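Local coordinates for signal recognition 54 kDa protein (Pyrococcus furiosus, PDB 3DM5) that belongs to the SRP54 family of the signal recognition particle and combines a helical bundle, a P-loop-type nucleotide-binding domain and a signal-peptide-binding domain, at residues A38-D43 against R47-L52; K77-E82 against R292-G297; K85-E90 against R288-L293. All blocks are in the same frame, centred on the assembly; numbering follows the deposited sequence.

The three interactions run from the helical bundle to its seam with the nucleotide-binding domain. Interaction 1 comes first along the chain and lies within the bundle, between helices 25-41 and 46-62. Interactions 2 and 3 both pair helix 71-86 or its end with helix 286-293 or its end, and they share Arg-292 and Leu-293; their centres are about 8 Å apart. The centre of interaction 1 is about 16 Å from that of interaction 2 and 15 Å from that of interaction 3. Leu-52 of interaction 1 packs on Glu-82 and Phe-86 of helix 71-86, so the same helix borders both the bundle contact and the seam.

Interaction 1 (A38-D43 against R47-L52); sequences ALIQAD and RLVLQL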
# COMPACT_ATOMS: atom_id res chain seq x y z
N ALA A 38 2.12 3.99 -14.81
CA ALA A 38 0.98 4.66 -14.20
C ALA A 38 -0.26 4.32 -14.99
O ALA A 38 -1.26 3.90 -14.43
CB ALA A 38 1.20 6.17 -14.15
N LEU A 39 -0.18 4.50 -16.31
CA LEU A 39 -1.29 4.19 -17.23
C LEU A 39 -1.79 2.76 -17.13
O LEU A 39 -2.99 2.54 -16.94
CB LEU A 39 -0.90 4.52 -18.69
CG LEU A 39 -1.42 5.83 -19.30
CD1 LEU A 39 -1.82 6.88 -18.26
CD2 LEU A 39 -0.44 6.41 -20.29
N ILE A 40 -0.88 1.79 -17.27
CA ILE A 40 -1.25 0.36 -17.22
C ILE A 40 -1.96 0.00 -15.92
O ILE A 40 -2.88 -0.82 -15.89
CB ILE A 40 -0.02 -0.56 -17.36
CG1 ILE A 40 0.62 -0.43 -18.74
CG2 ILE A 40 -0.44 -2.00 -17.14
CD1 ILE A 40 -0.23 -0.97 -19.83
N GLN A 41 -1.51 0.64 -14.84
CA GLN A 41 -2.05 0.40 -13.53
C GLN A 41 -3.48 0.92 -13.39
O GLN A 41 -4.23 0.44 -12.55
CB GLN A 41 -1.15 1.04 -12.48
CG GLN A 41 -1.43 0.61 -11.07
CD GLN A 41 -0.29 0.92 -10.13
OE1 GLN A 41 0.15 2.07 -10.01
NE2 GLN A 41 0.19 -0.10 -9.44
N ALA A 42 -3.85 1.91 -14.20
CA ALA A 42 -5.20 2.47 -14.20
C ALA A 42 -6.05 1.77 -15.26
O ALA A 42 -7.13 2.24 -15.64
CB ALA A 42 -5.15 3.98 -14.44
N ASP A 43 -5.54 0.64 -15.74
CA ASP A 43 -6.24 -0.24 -16.67
C ASP A 43 -6.35 0.33 -18.08
O ASP A 43 -7.27 -0.01 -18.81
CB ASP A 43 -7.63 -0.62 -16.15
CG ASP A 43 -8.26 -1.76 -16.95
OD1 ASP A 43 -9.49 -2.00 -16.81
OD2 ASP A 43 -7.53 -2.41 -17.73
N ARG A 47 -1.96 -1.67 -25.77
CA ARG A 47 -1.69 -1.15 -27.10
C ARG A 47 -1.84 0.39 -27.15
O ARG A 47 -1.03 1.09 -27.76
CB ARG A 47 -2.61 -1.83 -28.12
CG ARG A 47 -1.89 -2.26 -29.40
CD ARG A 47 -2.84 -2.93 -30.37
NE ARG A 47 -2.43 -2.72 -31.75
CZ ARG A 47 -1.92 -3.67 -32.54
NH1 ARG A 47 -1.78 -4.90 -32.09
NH2 ARG A 47 -1.57 -3.38 -33.79
N LEU A 48 -2.87 0.93 -26.50
CA LEU A 48 -3.06 2.37 -26.46
C LEU A 48 -1.91 3.07 -25.74
O LEU A 48 -1.50 4.15 -26.15
CB LEU A 48 -4.37 2.74 -25.77
CG LEU A 48 -5.69 2.68 -26.54
CD1 LEU A 48 -6.81 3.16 -25.65
CD2 LEU A 48 -5.62 3.52 -27.79
N VAL A 49 -1.43 2.46 -24.65
CA VAL A 49 -0.34 3.04 -23.87
C VAL A 49 0.97 3.07 -24.66
O VAL A 49 1.71 4.06 -24.62
CB VAL A 49 -0.12 2.32 -22.53
CG1 VAL A 49 1.17 2.79 -21.90
CG2 VAL A 49 -1.29 2.58 -21.59
N LEU A 50 1.24 1.98 -25.37
CA LEU A 50 2.41 1.90 -26.23
C LEU A 50 2.43 3.03 -27.23
O LEU A 50 3.44 3.71 -27.41
CB LEU A 50 2.44 0.58 -26.98
CG LEU A 50 3.41 -0.45 -26.44
CD1 LEU A 50 3.43 -1.62 -27.38
CD2 LEU A 50 4.78 0.20 -26.33
N GLN A 51 1.29 3.22 -27.89
CA GLN A 51 1.18 4.18 -28.97
C GLN A 51 1.41 5.59 -28.44
O GLN A 51 2.14 6.39 -29.03
CB GLN A 51 -0.18 4.02 -29.64
CG GLN A 51 -0.80 5.26 -30.25
CD GLN A 51 -2.31 5.11 -30.43
OE1 GLN A 51 -2.78 4.20 -31.12
NE2 GLN A 51 -3.07 6.01 -29.80
N LEU A 52 0.80 5.89 -27.31
CA LEU A 52 0.98 7.18 -26.69
C LEU A 52 2.40 7.43 -26.22
O LEU A 52 2.95 8.51 -26.42
CB LEU A 52 0.02 7.33 -25.51
CG LEU A 52 0.18 8.61 -24.70
CD1 LEU A 52 -0.35 9.77 -25.50
CD2 LEU A 52 -0.54 8.50 -23.34
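Leu-39 and Val-49 form the centre of a purely apolar contact, with CG2 of Val-49 set 3.5 Å from CB of Leu-39. This branch of the valine, anti to its carbonyl carbon, also reaches Leu-39 CG at 4.0 Å. The other branch, CG1, is 4.2 Å from Leu-39 CB. Leu-52, one turn further on, brings its CD2 to within 3.7 Å of Leu-39 CD2, the two side chains crossing at about a right angle. Ile-40 approaches by its end alone: with chi1 at -66° its CG1 arm swings beside the backbone N, and CD1 comes 4.1 Å from Val-49 CG2. Ile-40 also packs on Ile-40 of the second subunit.

The two segments flank the turn between the second and third helices of the four-helix N-terminal bundle of SRP54 proteins. Helix 5-19 covers Leu-39 through Leu-6, and helix 71-86 covers Leu-52 through Leu-83 and Phe-86.

Backbone hydrogen bonds shape the turn. Asp-43, at positive phi, is the C-prime residue of a Schellman motif: its N bonds to Ile-40 O, and Val-44 N bonds to Leu-39 O. The carboxylate oxygen Asp-43 OD1 accepts the backbone N-H of Gln-226 in the nucleotide-binding domain.

Interaction 2 (K77-E82 against R292-G297); sequences KIVYEE and RLLGLG
The CA atoms of Tyr-80 and Leu-294 are the nearest pair between the two segments, 7.7 Å apart, as helix 71-86 passes the end of helix 286-293. That end is a Schellman motif with Gly-295, at positive phi, as its C-prime residue. Gly-295 N bonds to Arg-292 O, and Leu-296 N probably bonds to Ser-291 O. After the glycine the chain leaves the helix, and the CB atoms of Leu-294 and Leu-296 both point toward segment 77-82. The contact joins the last helix of the N-terminal bundle to helix 286-293 of the nucleotide-binding domain, at the seam between the N and G domains of SRP54 proteins.

Tyr-80 receives both leucines. A chi1 of 167° turns its ring away from the backbone N, and the CD2 side of the ring meets them. Leu-294 CD1 comes to the ring edge near its plane, 4.3 Å from Tyr-80 CD2, and lies still nearer the backbone, 4.0 Å from Tyr-80 CA. The same methyl grazes Val-79 CG1. Leu-296 arrives separately: its CD1 is 3.5 Å from Tyr-80 CD2 and also meets CG and CE2, the two side chains lying at a slant. Leu-10 and Leu-14 of helix 5-19 extend the apolar patch around Leu-294. The polar end of the tyrosine is used within the seam, since its OH is hydrogen-bonded to the backbone O of Pro-287. Ile-315 of the third subunit also packs on the tyrosine side chain.

Lys-77 points away from this apolar side. Its NZ bridges Glu-318 of the third subunit as well as Glu-81 OE2, which also pairs with Arg-59. The Lys-77 NZ to Glu-81 OE2 salt bridge is 2.6 Å long, the nitrogen meeting that oxygen from 43° above the carboxylate plane.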
# COMPACT_ATOMS: atom_id res chain seq x y z
N LYS A 77 5.58 20.27 -21.70
CA LYS A 77 4.56 20.64 -22.69
C LYS A 77 4.12 19.46 -23.56
O LYS A 77 2.92 19.26 -23.76
CB LYS A 77 5.08 21.76 -23.59
CG LYS A 77 3.99 22.53 -24.33
CD LYS A 77 3.76 22.00 -25.74
CE LYS A 77 2.80 22.91 -26.50
NZ LYS A 77 2.51 22.44 -27.88
N ILE A 78 5.08 18.71 -24.07
CA ILE A 78 4.78 17.52 -24.87
C ILE A 78 3.87 16.53 -24.13
O ILE A 78 2.84 16.10 -24.66
CB ILE A 78 6.08 16.80 -25.27
CG1 ILE A 78 6.95 17.73 -26.14
CG2 ILE A 78 5.75 15.52 -25.99
CD1 ILE A 78 8.32 17.16 -26.50
N VAL A 79 4.24 16.17 -22.91
CA VAL A 79 3.42 15.30 -22.08
C VAL A 79 1.99 15.85 -21.90
O VAL A 79 1.03 15.11 -22.04
CB VAL A 79 4.08 15.07 -20.69
CG1 VAL A 79 3.14 14.36 -19.71
CG2 VAL A 79 5.32 14.27 -20.84
N TYR A 80 1.86 17.12 -21.56
CA TYR A 80 0.54 17.69 -21.30
C TYR A 80 -0.34 17.60 -22.53
O TYR A 80 -1.54 17.33 -22.43
CB TYR A 80 0.66 19.14 -20.90
CG TYR A 80 -0.65 19.90 -20.92
CD1 TYR A 80 -0.86 20.95 -21.80
CD2 TYR A 80 -1.66 19.58 -20.04
CE1 TYR A 80 -2.06 21.66 -21.80
CE2 TYR A 80 -2.85 20.29 -20.03
CZ TYR A 80 -3.05 21.32 -20.90
OH TYR A 80 -4.26 22.00 -20.88
N GLU A 81 0.28 17.82 -23.68
CA GLU A 81 -0.42 17.93 -24.95
C GLU A 81 -0.82 16.56 -25.49
O GLU A 81 -1.93 16.36 -26.00
CB GLU A 81 0.45 18.69 -25.95
CG GLU A 81 0.08 18.54 -27.41
CD GLU A 81 1.03 19.30 -28.33
OE1 GLU A 81 0.80 19.27 -29.57
OE2 GLU A 81 1.99 19.92 -27.81
N GLU A 82 0.09 15.61 -25.36
CA GLU A 82 -0.20 14.23 -25.73
C GLU A 82 -1.33 13.62 -24.88
O GLU A 82 -2.25 13.00 -25.43
CB GLU A 82 1.07 13.38 -25.67
CG GLU A 82 2.00 13.67 -26.83
CD GLU A 82 1.28 13.64 -28.17
OE1 GLU A 82 0.46 12.72 -28.40
OE2 GLU A 82 1.54 14.54 -28.99
N ARG A 292 -5.69 19.43 -14.26
CA ARG A 292 -5.83 19.09 -12.83
C ARG A 292 -5.13 17.76 -12.54
O ARG A 292 -4.42 17.62 -11.55
CB ARG A 292 -7.28 18.98 -12.39
CG ARG A 292 -8.21 19.95 -13.05
CD ARG A 292 -8.28 21.28 -12.31
NE ARG A 292 -9.23 21.23 -11.20
CZ ARG A 292 -9.84 22.30 -10.70
NH1 ARG A 292 -9.61 23.50 -11.22
NH2 ARG A 292 -10.69 22.17 -9.69
N LEU A 293 -5.35 16.79 -13.42
CA LEU A 293 -4.69 15.50 -13.32
C LEU A 293 -3.20 15.69 -13.05
O LEU A 293 -2.70 15.23 -12.03
CB LEU A 293 -4.94 14.66 -14.58
CG LEU A 293 -4.57 13.17 -14.51
CD1 LEU A 293 -5.44 12.43 -13.50
CD2 LEU A 293 -4.71 12.53 -15.88
N LEU A 294 -2.50 16.39 -13.95
CA LEU A 294 -1.03 16.53 -13.86
C LEU A 294 -0.52 17.53 -12.81
O LEU A 294 0.68 17.72 -12.65
CB LEU A 294 -0.45 16.88 -15.22
CG LEU A 294 -0.77 15.86 -16.31
CD1 LEU A 294 -0.25 16.36 -17.61
CD2 LEU A 294 -0.14 14.54 -15.97
N GLY A 295 -1.44 18.18 -12.10
CA GLY A 295 -1.06 19.09 -11.05
C GLY A 295 -0.51 20.42 -11.54
O GLY A 295 0.22 21.10 -10.82
N LEU A 296 -0.89 20.79 -12.76
CA LEU A 296 -0.42 22.01 -13.40
C LEU A 296 -1.13 23.22 -12.86
O LEU A 296 -2.29 23.14 -12.46
CB LEU A 296 -0.64 21.93 -14.91
CG LEU A 296 0.10 20.77 -15.56
CD1 LEU A 296 -0.11 20.70 -17.06
CD2 LEU A 296 1.55 20.89 -15.22
N GLY A 297 -0.43 24.35 -12.86
CA GLY A 297 -1.01 25.63 -12.51
C GLY A 297 -1.47 25.71 -11.07
O GLY A 297 -2.39 26.46 -10.74

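Interaction 3 (K85-E90 against R288-L293); sequences KFLGTE and RFVSRL
A single methyl group, Leu-87 CD1, makes both close contacts between these segments, fitting beside two consecutive residues of helix 286-293. It lies 3.6 Å from Val-290 CG2 and 3.9 Å from Phe-289 CE2. The phenyl ring is met at its edge, near the ring plane, along the CD2-CE2 side, and the leucine stands at about a right angle to the phenylalanine side chain. Against Val-290 the approach is slanted, and the valine offers CG2, the methyl lying beside its backbone N. On the leucine, a chi1 of -57° sets CG beside the backbone N, while a nearly extended chi2 carries CD1 forward to the helix.

Leu-87 lies at the C-terminal end of helix 71-86, in the Schellman motif that closes it. Gly-88 is the C-prime residue, with phi at 105°; at its backbone angles a CB would be jammed against the carbonyl O of Leu-87, which calls for glycine. Gly-88 N bonds to Lys-85 O, and Thr-89 N bonds to Thr-84 O. The chain is thus redirected immediately after the leucine has been placed against the other helix.

Other residues pack on these three. Ser-260 of helix 255-263 touches Leu-87, Leu-259 of that helix and Phe-284 touch Phe-289, and Leu-83 and Thr-84 pack on Val-290. The side chain of Phe-289 is about 12 Å from a bound GDP, so this seam between bundle and nucleotide-binding domain is near the nucleotide without meeting it. With no hydrogen bond or ion pair between the segments, their direct attachment rests on van der Waals fit and the burial of aliphatic and aromatic carbon.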
# COMPACT_ATOMS: atom_id res chain seq x y z
N LYS A 85 -4.80 14.98 -25.85
CA LYS A 85 -5.39 14.38 -27.07
C LYS A 85 -5.86 12.97 -26.79
O LYS A 85 -6.81 12.48 -27.39
CB LYS A 85 -4.40 14.36 -28.24
CG LYS A 85 -4.01 15.74 -28.76
CD LYS A 85 -2.85 15.67 -29.74
CE LYS A 85 -2.30 17.06 -30.03
NZ LYS A 85 -1.06 17.06 -30.87
N PHE A 86 -5.19 12.34 -25.83
CA PHE A 86 -5.41 10.95 -25.47
C PHE A 86 -6.77 10.83 -24.79
O PHE A 86 -7.37 9.76 -24.77
CB PHE A 86 -4.28 10.51 -24.56
CG PHE A 86 -4.23 9.04 -24.26
CD1 PHE A 86 -3.96 8.13 -25.25
CD2 PHE A 86 -4.37 8.58 -22.96
CE1 PHE A 86 -3.88 6.79 -24.97
CE2 PHE A 86 -4.28 7.25 -22.67
CZ PHE A 86 -4.04 6.35 -23.67
N LEU A 87 -7.27 11.94 -24.25
CA LEU A 87 -8.56 11.96 -23.55
C LEU A 87 -9.61 12.83 -24.27
O LEU A 87 -10.51 13.37 -23.63
CB LEU A 87 -8.39 12.41 -22.09
CG LEU A 87 -7.42 11.60 -21.20
CD1 LEU A 87 -7.38 12.08 -19.77
CD2 LEU A 87 -7.77 10.14 -21.19
N GLY A 88 -9.49 12.96 -25.59
CA GLY A 88 -10.50 13.66 -26.36
C GLY A 88 -10.21 15.07 -26.89
O GLY A 88 -11.08 15.67 -27.53
N THR A 89 -9.02 15.60 -26.62
CA THR A 89 -8.55 16.87 -27.19
C THR A 89 -9.26 18.16 -26.74
O THR A 89 -8.62 19.10 -26.30
CB THR A 89 -8.52 16.83 -28.72
OG1 THR A 89 -7.69 15.74 -29.14
CG2 THR A 89 -7.96 18.12 -29.25
N GLU A 90 -10.58 18.22 -26.87
CA GLU A 90 -11.30 19.42 -26.47
C GLU A 90 -12.71 19.12 -26.05
O GLU A 90 -13.26 18.07 -26.39
CB GLU A 90 -11.33 20.43 -27.61
CG GLU A 90 -11.91 19.83 -28.88
CD GLU A 90 -12.04 20.82 -30.01
OE1 GLU A 90 -12.27 20.37 -31.15
OE2 GLU A 90 -11.91 22.04 -29.76
N ARG A 288 -8.58 20.88 -19.46
CA ARG A 288 -8.73 21.31 -18.08
C ARG A 288 -8.61 20.13 -17.13
O ARG A 288 -8.03 20.23 -16.06
CB ARG A 288 -10.11 21.92 -17.87
CG ARG A 288 -10.48 22.96 -18.87
CD ARG A 288 -10.22 24.34 -18.33
NE ARG A 288 -10.01 25.29 -19.42
CZ ARG A 288 -9.55 26.52 -19.25
NH1 ARG A 288 -9.26 26.96 -18.03
NH2 ARG A 288 -9.39 27.31 -20.30
N PHE A 289 -9.19 19.00 -17.54
CA PHE A 289 -9.14 17.79 -16.74
C PHE A 289 -7.70 17.28 -16.66
O PHE A 289 -7.19 17.03 -15.58
CB PHE A 289 -10.08 16.76 -17.35
CG PHE A 289 -10.06 15.43 -16.67
CD1 PHE A 289 -10.94 15.15 -15.63
CD2 PHE A 289 -9.21 14.41 -17.11
CE1 PHE A 289 -10.95 13.91 -15.02
CE2 PHE A 289 -9.21 13.18 -16.51
CZ PHE A 289 -10.09 12.93 -15.45
N VAL A 290 -7.04 17.15 -17.81
CA VAL A 290 -5.67 16.65 -17.83
C VAL A 290 -4.75 17.61 -17.09
O VAL A 290 -3.73 17.21 -16.53
CB VAL A 290 -5.17 16.48 -19.27
CG1 VAL A 290 -3.66 16.42 -19.31
CG2 VAL A 290 -5.75 15.24 -19.85
N SER A 291 -5.12 18.88 -17.06
CA SER A 291 -4.37 19.87 -16.31
C SER A 291 -4.49 19.69 -14.79
O SER A 291 -3.49 19.81 -14.09
CB SER A 291 -4.78 21.28 -16.75
OG SER A 291 -4.03 22.27 -16.06
N ARG A 292 -5.69 19.43 -14.26
CA ARG A 292 -5.83 19.09 -12.83
C ARG A 292 -5.13 17.76 -12.54
O ARG A 292 -4.42 17.62 -11.55
CB ARG A 292 -7.28 18.98 -12.39
CG ARG A 292 -8.21 19.95 -13.05
CD ARG A 292 -8.28 21.28 -12.31
NE ARG A 292 -9.23 21.23 -11.20
CZ ARG A 292 -9.84 22.30 -10.70
NH1 ARG A 292 -9.61 23.50 -11.22
NH2 ARG A 292 -10.69 22.17 -9.69
N LEU A 293 -5.35 16.79 -13.42
CA LEU A 293 -4.69 15.50 -13.32
C LEU A 293 -3.20 15.69 -13.05
O LEU A 293 -2.70 15.23 -12.03
CB LEU A 293 -4.94 14.66 -14.58
CG LEU A 293 -4.57 13.17 -14.51
CD1 LEU A 293 -5.44 12.43 -13.50
CD2 LEU A 293 -4.71 12.53 -15.88